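Methylcobalamin\: coenzyme M methyltransferase (Methanosarcina mazei, PDB 4AY8) catalyses transfer of a methyl group from a methylated corrinoid to coenzyme M at a zinc site, a step of methanogenesis. Local coordinates at residues A[33-38]-A[321-326]; A[73-78]-A[334-339]. All coordinates share one frame; numbering follows the deposited sequence.

Interaction 1 of 2, residues A[33-38]-A[321-326]. With ZN (zinc ion), chain D; COM (1-thioethanesulfonic acid), chain C.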
ATOM      1  N   VAL A  33      -4.837   3.940 -14.171  1.00  4.74           N
ATOM      2  CA  VAL A  33      -4.500   2.549 -13.868  1.00  4.71           C
ATOM      3  C   VAL A  33      -3.058   2.438 -13.351  1.00  5.01           C
ATOM      4  O   VAL A  33      -2.086   2.818 -14.019  1.00  5.01           O
ATOM      5  CB  VAL A  33      -4.761   1.636 -15.088  1.00  4.68           C
ATOM      6  CG1 VAL A  33      -3.983   2.110 -16.309  1.00  4.79           C
ATOM      7  CG2 VAL A  33      -4.462   0.183 -14.772  1.00  3.77           C
ATOM      8  N   CYS A  34      -2.929   1.951 -12.128  1.00  5.44           N
ATOM      9  CA  CYS A  34      -1.627   1.833 -11.491  1.00  5.63           C
ATOM     10  C   CYS A  34      -1.732   0.868 -10.324  1.00  5.58           C
ATOM     11  O   CYS A  34      -2.777   0.242 -10.123  1.00  6.45           O
ATOM     12  CB  CYS A  34      -1.150   3.200 -11.016  1.00  5.88           C
ATOM     13  SG  CYS A  34      -2.069   3.875  -9.636  1.00  7.47           S
ATOM     14  N   SER A  35      -0.644   0.710  -9.581  1.00  5.14           N
ATOM     15  CA  SER A  35      -0.649  -0.130  -8.400  1.00  4.77           C
ATOM     16  C   SER A  35      -0.216   0.692  -7.201  1.00  4.83           C
ATOM     17  O   SER A  35       0.791   1.390  -7.262  1.00  4.78           O
ATOM     18  CB  SER A  35       0.287  -1.324  -8.585  1.00  5.02           C
ATOM     19  OG  SER A  35       0.263  -2.157  -7.448  1.00  3.82           O
ATOM     20  N   VAL A  36      -0.982   0.613  -6.116  1.00  4.70           N
ATOM     21  CA  VAL A  36      -0.598   1.265  -4.860  1.00  4.69           C
ATOM     22  C   VAL A  36       0.019   0.247  -3.913  1.00  4.40           C
ATOM     23  O   VAL A  36       0.415   0.577  -2.813  1.00  4.81           O
ATOM     24  CB  VAL A  36      -1.787   1.994  -4.174  1.00  4.52           C
ATOM     25  CG1 VAL A  36      -2.416   3.007  -5.130  1.00  3.37           C
ATOM     26  CG2 VAL A  36      -2.818   0.997  -3.654  1.00  4.42           C
ATOM     27  N   THR A  37       0.093  -0.992  -4.379  1.00  4.88           N
ATOM     28  CA  THR A  37       0.712  -2.093  -3.656  1.00  4.50           C
ATOM     29  C   THR A  37       1.993  -2.505  -4.379  1.00  4.89           C
ATOM     30  O   THR A  37       2.305  -1.981  -5.460  1.00  4.90           O
ATOM     31  CB  THR A  37      -0.264  -3.280  -3.536  1.00  4.51           C
ATOM     32  OG1 THR A  37      -0.786  -3.601  -4.829  1.00  4.24           O
ATOM     33  CG2 THR A  37      -1.434  -2.932  -2.588  1.00  2.72           C
ATOM     34  N   GLN A  38       2.740  -3.432  -3.785  1.00  4.80           N
ATOM     35  CA  GLN A  38       4.083  -3.739  -4.267  1.00  5.03           C
ATOM     36  C   GLN A  38       4.084  -4.154  -5.732  1.00  4.99           C
ATOM     37  O   GLN A  38       3.199  -4.892  -6.186  1.00  5.06           O
ATOM     38  CB  GLN A  38       4.766  -4.780  -3.362  1.00  5.03           C
ATOM     39  CG  GLN A  38       4.678  -6.230  -3.808  1.00  4.57           C
ATOM     40  CD  GLN A  38       5.721  -6.564  -4.849  1.00  3.94           C
ATOM     41  OE1 GLN A  38       6.770  -5.922  -4.909  1.00  5.21           O
ATOM     42  NE2 GLN A  38       5.436  -7.554  -5.690  1.00  2.63           N
ATOM     43  N   LEU A 321      -8.090   2.147 -10.976  1.00  2.89           N
ATOM     44  CA  LEU A 321      -8.001   0.725 -11.310  1.00  2.82           C
ATOM     45  C   LEU A 321      -6.643   0.198 -10.880  1.00  2.77           C
ATOM     46  O   LEU A 321      -5.611   0.759 -11.242  1.00  2.30           O
ATOM     47  CB  LEU A 321      -8.242   0.497 -12.816  1.00  2.84           C
ATOM     48  CG  LEU A 321      -8.110  -0.941 -13.325  1.00  2.69           C
ATOM     49  CD1 LEU A 321      -9.236  -1.815 -12.740  1.00  2.43           C
ATOM     50  CD2 LEU A 321      -8.091  -1.006 -14.872  1.00  2.83           C
ATOM     51  N   ALA A 322      -6.657  -0.897 -10.119  1.00  3.27           N
ATOM     52  CA  ALA A 322      -5.461  -1.414  -9.433  1.00  3.18           C
ATOM     53  C   ALA A 322      -5.584  -2.891  -9.042  1.00  3.45           C
ATOM     54  O   ALA A 322      -6.691  -3.419  -8.907  1.00  3.26           O
ATOM     55  CB  ALA A 322      -5.208  -0.586  -8.184  1.00  3.61           C
ATOM     56  N   PRO A 323      -4.442  -3.569  -8.853  1.00  2.89           N
ATOM     57  CA  PRO A 323      -4.454  -4.891  -8.250  1.00  3.04           C
ATOM     58  C   PRO A 323      -5.081  -4.831  -6.852  1.00  3.04           C
ATOM     59  O   PRO A 323      -4.949  -3.826  -6.179  1.00  2.24           O
ATOM     60  CB  PRO A 323      -2.966  -5.243  -8.140  1.00  3.14           C
ATOM     61  CG  PRO A 323      -2.281  -4.389  -9.150  1.00  3.19           C
ATOM     62  CD  PRO A 323      -3.096  -3.146  -9.263  1.00  3.82           C
ATOM     63  N   GLY A 324      -5.755  -5.901  -6.441  1.00  3.14           N
ATOM     64  CA  GLY A 324      -6.367  -5.992  -5.130  1.00  3.72           C
ATOM     65  C   GLY A 324      -5.395  -6.003  -3.959  1.00  4.14           C
ATOM     66  O   GLY A 324      -5.724  -5.514  -2.883  1.00  5.09           O
ATOM     67  N   CYS A 325      -4.220  -6.582  -4.161  1.00  4.62           N
ATOM     68  CA  CYS A 325      -3.169  -6.649  -3.138  1.00  5.07           C
ATOM     69  C   CYS A 325      -1.828  -6.483  -3.860  1.00  4.91           C
ATOM     70  O   CYS A 325      -1.787  -6.021  -5.011  1.00  4.66           O
ATOM     71  CB  CYS A 325      -3.246  -7.988  -2.375  1.00  5.64           C
ATOM     72  SG  CYS A 325      -2.312  -8.082  -0.815  1.00  7.21           S
ATOM     73  N   GLY A 326      -0.738  -6.820  -3.186  1.00  4.96           N
ATOM     74  CA  GLY A 326       0.578  -6.845  -3.813  1.00  5.00           C
ATOM     75  C   GLY A 326       0.552  -7.686  -5.079  1.00  4.87           C
ATOM     76  O   GLY A 326      -0.109  -8.710  -5.132  1.00  4.02           O
TER
HETATM   77 ZN    ZN D 600      -2.881  -6.674   1.021  1.00 16.99          ZN
HETATM   78  C1  COM C 500       0.017  -5.961   0.793  1.00 14.72           C
HETATM   79  C2  COM C 500       1.514  -5.857   1.048  1.00 15.33           C
HETATM   80  S1  COM C 500      -0.949  -6.285   2.314  1.00 13.21           S
HETATM   81  S2  COM C 500       2.434  -5.642  -0.338  1.00 14.55           S
HETATM   82  O1S COM C 500       2.476  -6.878  -1.116  1.00 14.69           O
HETATM   83  O2S COM C 500       3.813  -5.364   0.127  1.00 16.57           O
HETATM   84  O3S COM C 500       1.968  -4.547  -1.189  1.00 13.55           O
HETATM   85  O   HOH W   1      -2.750  -1.878  -5.990  1.00  2.00           O

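Interaction 2 of 2, residues A[73-78]-A[334-339]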
ATOM      1  N   SER A  73       5.494  -1.566 -18.411  1.00  8.72           N
ATOM      2  CA  SER A  73       4.172  -2.149 -18.205  1.00  8.42           C
ATOM      3  C   SER A  73       3.048  -1.203 -18.553  1.00  8.40           C
ATOM      4  O   SER A  73       1.963  -1.644 -18.939  1.00  8.66           O
ATOM      5  CB  SER A  73       4.005  -2.609 -16.753  1.00  8.50           C
ATOM      6  OG  SER A  73       3.960  -1.524 -15.846  1.00  7.45           O
ATOM      7  N   GLY A  74       3.293   0.093 -18.390  1.00  8.32           N
ATOM      8  CA  GLY A  74       2.251   1.106 -18.580  1.00  8.08           C
ATOM      9  C   GLY A  74       1.449   1.490 -17.338  1.00  7.43           C
ATOM     10  O   GLY A  74       0.542   2.315 -17.410  1.00  8.20           O
ATOM     11  N   LEU A  75       1.752   0.895 -16.195  1.00  6.75           N
ATOM     12  CA  LEU A  75       1.117   1.340 -14.958  1.00  6.03           C
ATOM     13  C   LEU A  75       1.477   2.821 -14.790  1.00  5.81           C
ATOM     14  O   LEU A  75       2.613   3.225 -15.067  1.00  5.83           O
ATOM     15  CB  LEU A  75       1.578   0.511 -13.755  1.00  5.43           C
ATOM     16  CG  LEU A  75       1.127  -0.955 -13.695  1.00  4.70           C
ATOM     17  CD1 LEU A  75       1.687  -1.635 -12.447  1.00  2.05           C
ATOM     18  CD2 LEU A  75      -0.402  -1.063 -13.751  1.00  4.16           C
ATOM     19  N   GLU A  76       0.530   3.618 -14.321  1.00  5.33           N
ATOM     20  CA  GLU A  76       0.665   5.066 -14.397  1.00  5.08           C
ATOM     21  C   GLU A  76       1.154   5.717 -13.096  1.00  5.02           C
ATOM     22  O   GLU A  76       0.772   6.840 -12.759  1.00  4.87           O
ATOM     23  CB  GLU A  76      -0.635   5.657 -14.911  1.00  5.06           C
ATOM     24  CG  GLU A  76      -0.866   5.227 -16.337  1.00  5.12           C
ATOM     25  CD  GLU A  76      -2.236   5.562 -16.877  1.00  6.16           C
ATOM     26  OE1 GLU A  76      -3.192   5.708 -16.078  1.00  7.23           O
ATOM     27  OE2 GLU A  76      -2.357   5.622 -18.120  1.00  4.83           O
ATOM     28  N   ALA A  77       2.025   4.994 -12.403  1.00  5.01           N
ATOM     29  CA  ALA A  77       2.704   5.461 -11.205  1.00  5.32           C
ATOM     30  C   ALA A  77       3.967   4.623 -11.000  1.00  5.38           C
ATOM     31  O   ALA A  77       4.191   3.630 -11.696  1.00  5.06           O
ATOM     32  CB  ALA A  77       1.804   5.341  -9.993  1.00  4.88           C
ATOM     33  N   VAL A  78       4.796   5.041 -10.053  1.00  5.65           N
ATOM     34  CA  VAL A  78       5.865   4.199  -9.558  1.00  6.18           C
ATOM     35  C   VAL A  78       5.637   4.008  -8.066  1.00  5.92           C
ATOM     36  O   VAL A  78       5.281   4.957  -7.366  1.00  6.02           O
ATOM     37  CB  VAL A  78       7.263   4.814  -9.795  1.00  6.67           C
ATOM     38  CG1 VAL A  78       8.323   3.848  -9.321  1.00  7.85           C
ATOM     39  CG2 VAL A  78       7.472   5.139 -11.270  1.00  7.57           C
ATOM     40  N   GLU A 334       3.110  -9.394 -19.158  1.00  8.98           N
ATOM     41  CA  GLU A 334       1.962  -9.339 -20.057  1.00  9.58           C
ATOM     42  C   GLU A 334       0.644  -9.256 -19.284  1.00  8.64           C
ATOM     43  O   GLU A 334      -0.299  -8.641 -19.746  1.00  7.85           O
ATOM     44  CB  GLU A 334       2.005 -10.560 -20.986  1.00 10.54           C
ATOM     45  CG  GLU A 334       0.724 -10.909 -21.696  1.00 14.94           C
ATOM     46  CD  GLU A 334       0.682 -12.384 -22.133  1.00 20.62           C
ATOM     47  OE1 GLU A 334       1.382 -13.224 -21.509  1.00 22.36           O
ATOM     48  OE2 GLU A 334      -0.071 -12.701 -23.094  1.00 24.13           O
ATOM     49  N   ASN A 335       0.583  -9.858 -18.102  1.00  8.03           N
ATOM     50  CA  ASN A 335      -0.629  -9.787 -17.290  1.00  7.71           C
ATOM     51  C   ASN A 335      -0.817  -8.410 -16.666  1.00  7.46           C
ATOM     52  O   ASN A 335      -1.947  -7.948 -16.519  1.00  7.61           O
ATOM     53  CB  ASN A 335      -0.668 -10.903 -16.241  1.00  7.30           C
ATOM     54  CG  ASN A 335      -0.859 -12.275 -16.874  1.00  7.46           C
ATOM     55  OD1 ASN A 335      -0.849 -12.396 -18.094  1.00  6.95           O
ATOM     56  ND2 ASN A 335      -1.042 -13.300 -16.056  1.00  6.71           N
ATOM     57  N   VAL A 336       0.283  -7.746 -16.334  1.00  7.25           N
ATOM     58  CA  VAL A 336       0.211  -6.373 -15.837  1.00  7.18           C
ATOM     59  C   VAL A 336      -0.231  -5.434 -16.967  1.00  7.60           C
ATOM     60  O   VAL A 336      -1.086  -4.570 -16.757  1.00  7.85           O
ATOM     61  CB  VAL A 336       1.543  -5.906 -15.206  1.00  6.87           C
ATOM     62  CG1 VAL A 336       1.417  -4.483 -14.659  1.00  6.06           C
ATOM     63  CG2 VAL A 336       1.993  -6.870 -14.089  1.00  5.84           C
ATOM     64  N   LYS A 337       0.324  -5.624 -18.164  1.00  8.20           N
ATOM     65  CA  LYS A 337      -0.100  -4.860 -19.338  1.00  8.71           C
ATOM     66  C   LYS A 337      -1.589  -5.030 -19.620  1.00  8.47           C
ATOM     67  O   LYS A 337      -2.238  -4.089 -20.053  1.00  9.10           O
ATOM     68  CB  LYS A 337       0.703  -5.250 -20.589  1.00  9.27           C
ATOM     69  CG  LYS A 337       2.146  -4.793 -20.614  1.00  9.93           C
ATOM     70  CD  LYS A 337       2.860  -5.331 -21.850  1.00 13.23           C
ATOM     71  CE  LYS A 337       4.304  -4.871 -21.903  1.00 15.47           C
ATOM     72  NZ  LYS A 337       5.057  -5.363 -23.084  1.00 16.66           N
ATOM     73  N   ALA A 338      -2.130  -6.216 -19.358  1.00  8.08           N
ATOM     74  CA  ALA A 338      -3.561  -6.496 -19.559  1.00  7.77           C
ATOM     75  C   ALA A 338      -4.467  -5.552 -18.767  1.00  7.82           C
ATOM     76  O   ALA A 338      -5.543  -5.147 -19.234  1.00  7.45           O
ATOM     77  CB  ALA A 338      -3.870  -7.947 -19.177  1.00  7.61           C
ATOM     78  N   LEU A 339      -4.041  -5.240 -17.550  1.00  7.75           N
ATOM     79  CA  LEU A 339      -4.784  -4.353 -16.669  1.00  8.09           C
ATOM     80  C   LEU A 339      -4.864  -2.966 -17.285  1.00  7.58           C
ATOM     81  O   LEU A 339      -5.917  -2.352 -17.303  1.00  7.93           O
ATOM     82  CB  LEU A 339      -4.096  -4.285 -15.312  1.00  8.37           C
ATOM     83  CG  LEU A 339      -4.899  -3.732 -14.146  1.00 10.01           C
ATOM     84  CD1 LEU A 339      -6.127  -4.603 -13.870  1.00  8.42           C
ATOM     85  CD2 LEU A 339      -3.992  -3.611 -12.913  1.00 10.55           C
TER

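Interaction 1 of 2, residues A[33-38]-A[321-326]
The zinc and coenzyme M site at one end of the TIM barrel is built in part by the loop 33-38, which runs nearly alongside 321-326, the last strand of the parallel sheet and the turn after it. V33 and L321 form a single parallel bridge, in which C34 N donates to L321 O (3.1 Å). Their side chains lie side by side and point the same way, CG2 of V33 against CD2 of L321 at 3.8 Å. Next along, the methyl of A322 presses on C34 O, and the ring of P323 lies against S35, its CG 3.8 Å from S35 OG. S35 turns OG away from its own N, beside the carbonyl carbon (chi1 -179°), and from there OG donates to T37 O within the loop (2.9 Å).

T37 makes the second link across. Its OG1 gives a short hydrogen bond to C325 O (2.6 Å), approaching from above the carbonyl plane, 66° out of it. A water donates to this same OG1 and to P323 O while accepting from V36 N, so one water links V36 N and T37 OG1 to P323 O.

Beyond these links both segments reach the ligand. C325 SG binds zinc at 2.4 Å, a site completed by H246, C248 and the coenzyme M thiol sulfur. At the other end of the ligand, Q38 N donates to sulfonate O3S (2.9 Å, N-H...O angle 164°), and Q103 adds a further bond. G326 CA lies 3.3 Å from O1S, where a CB would collide with the sulfonate. The thiol sulfur on zinc, probably as thiolate, and the sulfonate on a backbone N-H are consistent with a zinc-dependent thiol methyltransferase of the URO-D family, a TIM barrel.

Interaction 2 of 2, residues A[73-78]-A[334-339]
After helix 59-71 the chain turns at G74, which takes positive phi (91°), and S73 comes within 5.2 Å, CA to CA, of K337 on helix 333-346; no hydrogen bond joins the two segments. The contact is carried by V336, whose CG1 sits anti to the backbone N (chi1 -178°) and pushes into the bend of the loop. This one methyl meets CB of S73 at 3.8 Å and, on L75, both CG and CD1, the latter at 3.6 Å. The side chains of L75 and V336 cross at about a right angle, and the other branch of L75, CD2, approaches CD2 of L339 more loosely at 4.5 Å. L75 therefore spans one helical turn, from V336 to L339, and also touches V340.

At the outer edge K337 lays its CG against S73 O at 3.6 Å, a van der Waals contact of a methylene with a carbonyl oxygen, while the extended chain carries its amino group on toward solvent. S73 OG faces its own loop: it accepts from the N-H of L75 in a nearly straight bond (3.3 Å, 172°), forming an ST turn, and is also hydrogen-bonded to N69 OD1 of the preceding helix. An alanine here would keep the CB contact with V336 but take away OG, the partner of L75 N and N69, and the turn that places L75 against V336 is likely to become less fixed.

Aliphatic packing of this kind joins the loop that leads into strand 78-80, the first of the sheet, to the helix following its last strand, consistent with the seam between first and last strands of a TIM barrel.

Interactions 1 and 2 lie about 10 Å apart, centre to centre, and touch directly. V33 O is 2.8 Å from E76 N, a probable hydrogen bond joining the loops 33-38 and 73-78. On the other pair of segments, strand 320-323 and helix 333-346, which follow each other in the chain, meet through P323 CD and L339 CD2 at 3.8 Å. L339 thus faces both L75 and P323. E76 adds a second tie: its carboxylate accepts from V33 N and forms a salt bridge with R343. Interaction 1 touches zinc and coenzyme M, whereas interaction 2 is set back from them. The side chain of L75 is about 12 Å from the bound coenzyme M.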